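Putative ABC transporter subunit, substrate-binding component (Rhodopseudomonas palustris, PDB 4EVQ) binds 4-hydroxybenzoate as the solute-binding component of a putative ABC transporter, probably delivering lignin-derived aromatic acids for uptake. Local coordinates at residues A[109-114]-A[128-133]; A[40-45]-A[292-297]; A[15-20]-A[82-87]. One frame throughout, in Å; residues are numbered along the deposited sequence.

Contact 1 of 3, residues A[109-114]-A[128-133]; sequences TIVPNA and VFRTSF. With PHB (p-hydroxybenzoic acid), chain H.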
loop_
_atom_site.group_PDB
_atom_site.type_symbol
_atom_site.label_atom_id
_atom_site.label_comp_id
_atom_site.label_asym_id
_atom_site.label_seq_id
_atom_site.Cartn_x
_atom_site.Cartn_y
_atom_site.Cartn_z
ATOM N N THR A 109 0.657 -3.354 -16.518
ATOM C CA THR A 109 0.210 -2.408 -15.470
ATOM C C THR A 109 0.530 -2.961 -14.099
ATOM O O THR A 109 0.120 -4.073 -13.763
ATOM C CB THR A 109 -1.294 -2.177 -15.607
ATOM O OG1 THR A 109 -1.566 -1.619 -16.886
ATOM C CG2 THR A 109 -1.815 -1.225 -14.539
ATOM N N ILE A 110 1.223 -2.174 -13.294
ATOM C CA ILE A 110 1.559 -2.561 -11.932
ATOM C C ILE A 110 1.028 -1.493 -10.962
ATOM O O ILE A 110 1.345 -0.330 -11.087
ATOM C CB ILE A 110 3.096 -2.738 -11.760
ATOM C CG1 ILE A 110 3.656 -3.675 -12.830
ATOM C CG2 ILE A 110 3.427 -3.133 -10.334
ATOM C CD1 ILE A 110 5.183 -3.637 -12.901
ATOM N N VAL A 111 0.217 -1.937 -10.023
ATOM C CA VAL A 111 -0.326 -1.078 -8.959
ATOM C C VAL A 111 0.594 -1.179 -7.767
ATOM O O VAL A 111 0.709 -2.244 -7.169
ATOM C CB VAL A 111 -1.732 -1.520 -8.605
ATOM C CG1 VAL A 111 -2.299 -0.678 -7.455
ATOM C CG2 VAL A 111 -2.643 -1.452 -9.792
ATOM N N PRO A 112 1.230 -0.070 -7.375
ATOM C CA PRO A 112 2.283 -0.118 -6.353
ATOM C C PRO A 112 1.783 0.339 -4.964
ATOM O O PRO A 112 2.587 0.534 -4.075
ATOM C CB PRO A 112 3.319 0.873 -6.893
ATOM C CG PRO A 112 2.489 1.942 -7.447
ATOM C CD PRO A 112 1.290 1.230 -8.055
ATOM N N ASN A 113 0.498 0.607 -4.844
ATOM C CA ASN A 113 -0.054 0.850 -3.512
ATOM C C ASN A 113 -1.565 0.604 -3.407
ATOM O O ASN A 113 -2.000 -0.212 -2.594
ATOM C CB ASN A 113 0.185 2.287 -2.990
ATOM C CG ASN A 113 -0.315 2.423 -1.561
ATOM O OD1 ASN A 113 0.284 1.851 -0.649
ATOM N ND2 ASN A 113 -1.472 3.080 -1.384
ATOM N N ALA A 114 -2.373 1.301 -4.203
ATOM C CA ALA A 114 -3.828 1.291 -4.029
ATOM C C ALA A 114 -4.346 -0.087 -3.706
ATOM O O ALA A 114 -4.141 -1.036 -4.473
ATOM C CB ALA A 114 -4.541 1.832 -5.266
ATOM N N VAL A 128 -2.683 -6.895 -15.375
ATOM C CA VAL A 128 -2.773 -6.064 -14.166
ATOM C C VAL A 128 -2.216 -6.825 -13.004
ATOM O O VAL A 128 -2.631 -7.934 -12.695
ATOM C CB VAL A 128 -4.235 -5.660 -13.938
ATOM C CG1 VAL A 128 -4.407 -4.919 -12.574
ATOM C CG2 VAL A 128 -4.749 -4.774 -15.051
ATOM N N PHE A 129 -1.243 -6.201 -12.330
ATOM C CA PHE A 129 -0.509 -6.770 -11.216
ATOM C C PHE A 129 -0.504 -5.806 -10.053
ATOM O O PHE A 129 -0.563 -4.607 -10.284
ATOM C CB PHE A 129 0.934 -7.052 -11.658
ATOM C CG PHE A 129 0.998 -7.998 -12.811
ATOM C CD1 PHE A 129 1.030 -9.329 -12.586
ATOM C CD2 PHE A 129 0.966 -7.539 -14.092
ATOM C CE1 PHE A 129 1.028 -10.223 -13.650
ATOM C CE2 PHE A 129 0.970 -8.473 -15.163
ATOM C CZ PHE A 129 1.007 -9.775 -14.910
ATOM N N ARG A 130 -0.357 -6.312 -8.856
ATOM C CA ARG A 130 -0.262 -5.446 -7.666
ATOM C C ARG A 130 0.931 -5.897 -6.855
ATOM O O ARG A 130 1.101 -7.084 -6.586
ATOM C CB ARG A 130 -1.563 -5.497 -6.877
ATOM C CG ARG A 130 -1.579 -4.667 -5.613
ATOM C CD ARG A 130 -2.917 -4.040 -5.306
ATOM N NE ARG A 130 -3.984 -5.017 -5.122
ATOM C CZ ARG A 130 -5.268 -4.681 -5.019
ATOM N NH1 ARG A 130 -5.607 -3.397 -5.077
ATOM N NH2 ARG A 130 -6.212 -5.609 -4.841
ATOM N N THR A 131 1.736 -4.925 -6.383
ATOM C CA THR A 131 2.861 -5.219 -5.529
ATOM C C THR A 131 2.640 -4.825 -4.046
ATOM O O THR A 131 3.563 -4.973 -3.242
ATOM C CB THR A 131 4.152 -4.610 -6.000
ATOM O OG1 THR A 131 4.036 -3.177 -6.011
ATOM C CG2 THR A 131 4.565 -5.114 -7.386
ATOM N N SER A 132 1.436 -4.389 -3.739
ATOM C CA SER A 132 1.144 -3.877 -2.408
ATOM C C SER A 132 0.340 -4.865 -1.561
ATOM O O SER A 132 0.954 -5.681 -0.921
ATOM C CB SER A 132 0.514 -2.514 -2.555
ATOM O OG SER A 132 -0.691 -2.571 -3.281
ATOM N N PHE A 133 -0.989 -4.788 -1.596
ATOM C CA PHE A 133 -1.911 -5.484 -0.698
ATOM C C PHE A 133 -3.311 -5.213 -1.211
ATOM O O PHE A 133 -3.512 -4.314 -2.032
ATOM C CB PHE A 133 -1.757 -4.996 0.762
ATOM C CG PHE A 133 -2.104 -3.560 0.874
ATOM C CD1 PHE A 133 -1.177 -2.605 0.516
ATOM C CD2 PHE A 133 -3.396 -3.148 1.154
ATOM C CE1 PHE A 133 -1.539 -1.286 0.430
ATOM C CE2 PHE A 133 -3.728 -1.793 1.110
ATOM C CZ PHE A 133 -2.804 -0.898 0.712
HETATM C "C1'" PHB H . -5.606 3.663 -0.916
HETATM O "O1'" PHB H . -6.341 4.622 -1.246
HETATM O "O2'" PHB H . -5.736 2.481 -1.424
HETATM C C1 PHB H . -4.521 3.814 0.076
HETATM C C2 PHB H . -3.963 5.074 0.291
HETATM C C3 PHB H . -2.958 5.226 1.233
HETATM C C4 PHB H . -2.538 4.153 1.949
HETATM C C5 PHB H . -3.059 2.890 1.737
HETATM C C6 PHB H . -4.048 2.751 0.809
HETATM O O4 PHB H . -1.565 4.282 2.871
#
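Arg130 runs its aliphatic chain alongside the Val111 side chain, with CD 4.0 Å from Val111 CG1, and then reaches the loop beyond. The chain bends at chi2 and chi3 (145° and 60°), which turns NH1 onto Ala114 O at 2.8 Å; the acceptor sits somewhat out of the guanidinium plane. NH1 also bonds Ala116 O, while NE holds Asn340 OD1 and NH2 holds Thr120 OG1, so the buried guanidinium is fixed through all three nitrogens. Phe133 O lies over one of its faces, offset toward the rim, 3.2 Å above the plane.

Strands 109-111 and 128-130, which lead into these loops, pair in parallel at one edge of the N-terminal sheet of a periplasmic binding protein fold, and their C-terminal ends carry the pocket loops. Phe129 N donates to Thr109 O, Val111 N to Phe129 O at 2.8 Å and Thr131 N to Val111 O. On the face carrying Ile110, the methyl CG2 of that residue meets Thr131 CG2 at 3.7 Å.

Past the last strand bond, Ser132 OG gives its hydrogen to Asn113 O (2.8 Å) from above the carbonyl plane rather than along a lone pair. Phe133 swings its ring in beside the same loop: Asn113 OD1 lies at the ring edge, and the Phe133 CZ corner comes 3.9 Å from C6 of the bound 4-hydroxybenzoate. Asn113 ND2 approaches that C6 to 3.4 Å while bonding Val90 O, and its OD1 accepts from Gln292 NE2.

Contact 2 of 3, residues A[40-45]-A[292-297]; sequences LELYVQ and QGWDAG
Helix segments 40-45 and 292-297 run in broadly the same direction, 43° apart, with their axes only 7.5 Å from each other. Both belong to the N-terminal lobe of the periplasmic binding protein fold, where helices 30-46 and 288-306 lie next to one another although nearly 250 residues separate these segments in sequence. Close approach is possible because Gly293 and Gly297 offer bare backbone: Leu40 CA rests 3.6 Å from Gly293 O, a CA-H...O contact, and the Tyr43 ring lies against Gly297. No conventional hydrogen bond crosses between the segments.

The aromatic pair of Tyr43 and Trp294 fills the other part of the interface. Trp294 has CG anti to its backbone N (chi1 175°), which carries the indole across to the 40-45 helix although its CB starts out pointing away from it. Tyr43 lays its CB over the face of the indole six-membered ring, a CH-pi contact 4.0 Å from that ring's centroid. Its own ring then stands nearly upright on the same indole, in a T-shaped stack with planes at 82°: the tyrosine edge is directed at the tryptophan face, and its CD1 sits 3.8 Å above the indole plane, over the centre. Leu42 adds CD2 against Trp294 CZ3, and its side chain also meets helix 269-282.

Both polar tips find partners outside the two segments: Trp294 NE1 donates to Glu270 OE2, and Tyr43 OH is hydrogen-bonded to Asp301 OD2, further along helix 288-306. Along the flank of the tyrosine ring, Tyr43 CD2 comes 3.5 Å from Gly297 C, and CE2 is the same distance from Gly297 O.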
loop_
_atom_site.group_PDB
_atom_site.type_symbol
_atom_site.label_atom_id
_atom_site.label_comp_id
_atom_site.label_asym_id
_atom_site.label_seq_id
_atom_site.Cartn_x
_atom_site.Cartn_y
_atom_site.Cartn_z
ATOM N N LEU A 40 11.337 2.743 -6.723
ATOM C CA LEU A 40 11.470 2.294 -8.105
ATOM C C LEU A 40 12.764 2.818 -8.749
ATOM O O LEU A 40 13.487 2.076 -9.437
ATOM C CB LEU A 40 10.232 2.740 -8.865
ATOM C CG LEU A 40 10.175 2.391 -10.340
ATOM C CD1 LEU A 40 10.332 0.897 -10.579
ATOM C CD2 LEU A 40 8.846 2.891 -10.836
ATOM N N GLU A 41 13.084 4.090 -8.524
ATOM C CA GLU A 41 14.303 4.654 -9.087
ATOM C C GLU A 41 15.545 4.023 -8.469
ATOM O O GLU A 41 16.549 3.810 -9.142
ATOM C CB GLU A 41 14.326 6.173 -8.889
ATOM C CG GLU A 41 13.274 6.845 -9.766
ATOM C CD GLU A 41 13.179 8.362 -9.588
ATOM O OE1 GLU A 41 13.401 8.881 -8.480
ATOM O OE2 GLU A 41 12.829 9.027 -10.588
ATOM N N LEU A 42 15.505 3.773 -7.165
ATOM C CA LEU A 42 16.642 3.129 -6.517
ATOM C C LEU A 42 16.856 1.740 -7.091
ATOM O O LEU A 42 18.003 1.298 -7.305
ATOM C CB LEU A 42 16.422 3.070 -4.983
ATOM C CG LEU A 42 17.672 2.753 -4.159
ATOM C CD1 LEU A 42 18.689 3.921 -4.202
ATOM C CD2 LEU A 42 17.266 2.367 -2.713
ATOM N N TYR A 43 15.778 1.017 -7.307
ATOM C CA TYR A 43 15.952 -0.317 -7.921
ATOM C C TYR A 43 16.577 -0.213 -9.288
ATOM O O TYR A 43 17.494 -0.971 -9.603
ATOM C CB TYR A 43 14.631 -1.078 -8.033
ATOM C CG TYR A 43 14.880 -2.428 -8.618
ATOM C CD1 TYR A 43 15.527 -3.394 -7.889
ATOM C CD2 TYR A 43 14.568 -2.693 -9.939
ATOM C CE1 TYR A 43 15.845 -4.622 -8.445
ATOM C CE2 TYR A 43 14.879 -3.921 -10.511
ATOM C CZ TYR A 43 15.501 -4.886 -9.755
ATOM O OH TYR A 43 15.801 -6.115 -10.285
ATOM N N VAL A 44 16.069 0.690 -10.114
ATOM C CA VAL A 44 16.660 0.843 -11.457
ATOM C C VAL A 44 18.143 1.187 -11.326
ATOM O O VAL A 44 18.959 0.643 -12.062
ATOM C CB VAL A 44 15.909 1.898 -12.267
ATOM C CG1 VAL A 44 16.671 2.283 -13.527
ATOM C CG2 VAL A 44 14.472 1.390 -12.617
ATOM N N GLN A 45 18.512 2.070 -10.412
ATOM C CA GLN A 45 19.923 2.396 -10.200
ATOM C C GLN A 45 20.721 1.193 -9.755
ATOM O O GLN A 45 21.860 1.012 -10.210
ATOM C CB GLN A 45 20.023 3.523 -9.182
ATOM C CG GLN A 45 21.438 3.953 -8.793
ATOM C CD GLN A 45 21.418 5.160 -7.844
ATOM O OE1 GLN A 45 21.024 5.069 -6.668
ATOM N NE2 GLN A 45 21.824 6.311 -8.366
ATOM N N GLN A 292 7.181 -1.160 -1.832
ATOM C CA GLN A 292 6.249 -1.488 -2.875
ATOM C C GLN A 292 6.720 -0.964 -4.230
ATOM O O GLN A 292 6.523 -1.636 -5.250
ATOM C CB GLN A 292 4.837 -0.985 -2.534
ATOM C CG GLN A 292 4.235 -1.747 -1.353
ATOM C CD GLN A 292 3.002 -1.118 -0.725
ATOM O OE1 GLN A 292 2.397 -1.713 0.138
ATOM N NE2 GLN A 292 2.631 0.077 -1.162
ATOM N N GLY A 293 7.348 0.187 -4.264
ATOM C CA GLY A 293 7.940 0.725 -5.493
ATOM C C GLY A 293 9.141 -0.063 -5.932
ATOM O O GLY A 293 9.301 -0.371 -7.126
ATOM N N TRP A 294 10.017 -0.376 -5.015
ATOM C CA TRP A 294 11.155 -1.225 -5.315
ATOM C C TRP A 294 10.719 -2.544 -5.925
ATOM O O TRP A 294 11.298 -3.023 -6.933
ATOM C CB TRP A 294 11.898 -1.456 -4.006
ATOM C CG TRP A 294 13.071 -2.404 -4.028
ATOM C CD1 TRP A 294 13.030 -3.738 -3.744
ATOM C CD2 TRP A 294 14.461 -2.075 -4.201
ATOM N NE1 TRP A 294 14.294 -4.255 -3.768
ATOM C CE2 TRP A 294 15.198 -3.266 -4.034
ATOM C CE3 TRP A 294 15.144 -0.903 -4.501
ATOM C CZ2 TRP A 294 16.596 -3.327 -4.170
ATOM C CZ3 TRP A 294 16.538 -0.950 -4.587
ATOM C CH2 TRP A 294 17.247 -2.148 -4.422
ATOM N N ASP A 295 9.710 -3.164 -5.351
ATOM C CA ASP A 295 9.252 -4.440 -5.855
ATOM C C ASP A 295 8.502 -4.336 -7.158
ATOM O O ASP A 295 8.494 -5.314 -7.939
ATOM C CB ASP A 295 8.414 -5.179 -4.809
ATOM C CG ASP A 295 9.265 -5.697 -3.648
ATOM O OD1 ASP A 295 10.475 -5.978 -3.845
ATOM O OD2 ASP A 295 8.720 -5.869 -2.530
ATOM N N ALA A 296 7.872 -3.214 -7.432
ATOM C CA ALA A 296 7.343 -2.964 -8.774
ATOM C C ALA A 296 8.503 -2.988 -9.750
ATOM O O ALA A 296 8.357 -3.573 -10.838
ATOM C CB ALA A 296 6.603 -1.643 -8.826
ATOM N N GLY A 297 9.648 -2.420 -9.383
ATOM C CA GLY A 297 10.855 -2.486 -10.212
ATOM C C GLY A 297 11.313 -3.907 -10.383
ATOM O O GLY A 297 11.593 -4.311 -11.526
#

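Contact 3 of 3, residues A[15-20]-A[82-87]; sequences GALKVG and KADVLI
Asp84 turns its carboxylate back onto the start of strand 17-20, where OD2 takes the backbone hydrogen of Lys18 N at 2.8 Å in an almost straight bond (173°). OD2 uses its anti lone pair, and CG stands beside the backbone N (chi1 -65°), a turn that brings the carboxylate over to Lys18. The grip is mutual: Asp84 N donates to Lys18 O, also at 2.8 Å, and Val85 N adds a weak second bond to that same oxygen.

From there the chains settle into regular parallel pairing, with Gly20 N bonded to Val85 O and Ile87 N to Gly20 O. Strands 17-23 and 85-88 are adjacent in the N-terminal sheet of the periplasmic binding protein fold; the chain between them passes through helix 30-46, strands 50-51 and 54-62, and helix 67-80. On the face bearing Val19 and Val85, Leu17 CD2 meets Val85 CG2 at 3.9 Å, and Val19 CG1 touches Ile87 CD1 at 3.7 Å. Leu300 of helix 288-306 packs on both valines of this face. Gly20 leaves bare backbone on the other face, with Ala83 CB 4.0 Å from its N.

Further out, Lys82 leaves the preceding helix with positive phi (50°), and the chain enters the strand at Val85, after Ala83 and Asp84. Lys18 bends at chi3 beside that turn, its CD 4.1 Å from Lys82 O and its NZ bonded to Glu81 O.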
loop_
_atom_site.group_PDB
_atom_site.type_symbol
_atom_site.label_atom_id
_atom_site.label_comp_id
_atom_site.label_asym_id
_atom_site.label_seq_id
_atom_site.Cartn_x
_atom_site.Cartn_y
_atom_site.Cartn_z
ATOM N N GLY A 15 15.458 2.762 -28.239
ATOM C CA GLY A 15 15.227 3.906 -27.372
ATOM C C GLY A 15 14.949 3.463 -25.935
ATOM O O GLY A 15 14.949 2.264 -25.628
ATOM N N ALA A 16 14.733 4.420 -25.043
ATOM C CA ALA A 16 14.380 4.095 -23.662
ATOM C C ALA A 16 12.985 3.456 -23.585
ATOM O O ALA A 16 12.100 3.761 -24.387
ATOM C CB ALA A 16 14.456 5.337 -22.801
ATOM N N LEU A 17 12.812 2.525 -22.649
ATOM C CA LEU A 17 11.500 1.987 -22.307
ATOM C C LEU A 17 10.777 3.097 -21.558
ATOM O O LEU A 17 11.326 3.649 -20.597
ATOM C CB LEU A 17 11.688 0.772 -21.392
ATOM C CG LEU A 17 10.606 -0.287 -21.271
ATOM C CD1 LEU A 17 11.265 -1.650 -21.015
ATOM C CD2 LEU A 17 9.670 0.041 -20.180
ATOM N N LYS A 18 9.569 3.446 -21.991
ATOM C CA LYS A 18 8.815 4.526 -21.361
ATOM C C LYS A 18 7.885 3.942 -20.325
ATOM O O LYS A 18 6.941 3.223 -20.631
ATOM C CB LYS A 18 8.017 5.344 -22.378
ATOM C CG LYS A 18 8.868 5.983 -23.439
ATOM C CD LYS A 18 8.005 6.815 -24.369
ATOM C CE LYS A 18 7.557 8.097 -23.687
ATOM N NZ LYS A 18 7.051 9.049 -24.748
ATOM N N VAL A 19 8.176 4.268 -19.088
ATOM C CA VAL A 19 7.403 3.784 -17.947
ATOM C C VAL A 19 6.571 4.960 -17.448
ATOM O O VAL A 19 7.106 5.968 -16.949
ATOM C CB VAL A 19 8.310 3.216 -16.876
ATOM C CG1 VAL A 19 7.453 2.754 -15.685
ATOM C CG2 VAL A 19 9.117 2.033 -17.396
ATOM N N GLY A 20 5.262 4.865 -17.628
ATOM C CA GLY A 20 4.370 5.886 -17.146
ATOM C C GLY A 20 4.086 5.706 -15.682
ATOM O O GLY A 20 3.721 4.605 -15.290
ATOM N N LYS A 82 2.304 7.424 -25.095
ATOM C CA LYS A 82 2.624 6.077 -25.603
ATOM C C LYS A 82 3.497 5.292 -24.627
ATOM O O LYS A 82 4.499 4.694 -25.004
ATOM C CB LYS A 82 3.276 6.177 -26.996
ATOM C CG LYS A 82 2.409 6.971 -28.005
ATOM C CD LYS A 82 3.104 7.146 -29.351
ATOM C CE LYS A 82 4.401 7.981 -29.244
ATOM N NZ LYS A 82 4.813 8.551 -30.566
ATOM N N ALA A 83 3.063 5.210 -23.361
ATOM C CA ALA A 83 3.859 4.483 -22.399
ATOM C C ALA A 83 3.944 3.019 -22.804
ATOM O O ALA A 83 3.003 2.452 -23.331
ATOM C CB ALA A 83 3.207 4.576 -21.039
ATOM N N ASP A 84 5.048 2.393 -22.451
ATOM C CA ASP A 84 5.217 0.967 -22.674
ATOM C C ASP A 84 4.693 0.148 -21.507
ATOM O O ASP A 84 4.313 -1.016 -21.645
ATOM C CB ASP A 84 6.702 0.630 -22.883
ATOM C CG ASP A 84 7.274 1.253 -24.158
ATOM O OD1 ASP A 84 6.711 0.987 -25.253
ATOM O OD2 ASP A 84 8.267 1.999 -24.042
ATOM N N VAL A 85 4.720 0.768 -20.326
ATOM C CA VAL A 85 4.300 0.142 -19.059
ATOM C C VAL A 85 3.668 1.233 -18.244
ATOM O O VAL A 85 4.066 2.392 -18.373
ATOM C CB VAL A 85 5.534 -0.415 -18.268
ATOM C CG1 VAL A 85 5.142 -0.976 -16.875
ATOM C CG2 VAL A 85 6.262 -1.509 -19.117
ATOM N N LEU A 86 2.663 0.866 -17.456
ATOM C CA LEU A 86 1.963 1.794 -16.575
ATOM C C LEU A 86 2.092 1.360 -15.117
ATOM O O LEU A 86 1.845 0.204 -14.788
ATOM C CB LEU A 86 0.487 1.841 -16.949
ATOM C CG LEU A 86 -0.461 2.672 -16.101
ATOM C CD1 LEU A 86 -0.116 4.138 -16.177
ATOM C CD2 LEU A 86 -1.877 2.444 -16.613
ATOM N N ILE A 87 2.568 2.268 -14.288
ATOM C CA ILE A 87 2.708 2.006 -12.841
ATOM C C ILE A 87 1.938 3.084 -12.080
ATOM O O ILE A 87 2.240 4.273 -12.174
ATOM C CB ILE A 87 4.184 1.926 -12.394
ATOM C CG1 ILE A 87 4.906 0.827 -13.172
ATOM C CG2 ILE A 87 4.283 1.728 -10.862
ATOM C CD1 ILE A 87 6.361 0.717 -12.851
#

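All three contacts lie in the N-terminal lobe. Contacts 1 and 3 share one sheet, their centres about 16 Å apart: strands 85-88 and 109-111 are neighbours, and Ile110 N bonds Leu86 O, so the order 17-23, 85-88, 109-111, 128-130 is continuous. Contact 3 closes before contact 1 opens along the chain. Contact 2 packs helices beside this sheet, its centre about 13 Å from contact 1 and 15 Å from contact 3; its long span encloses contact 1 and interleaves with contact 3. Gln292 links helix 288-306 to Asn113 and Thr131, tying this late helix to the ligand-pocket end of the sheet.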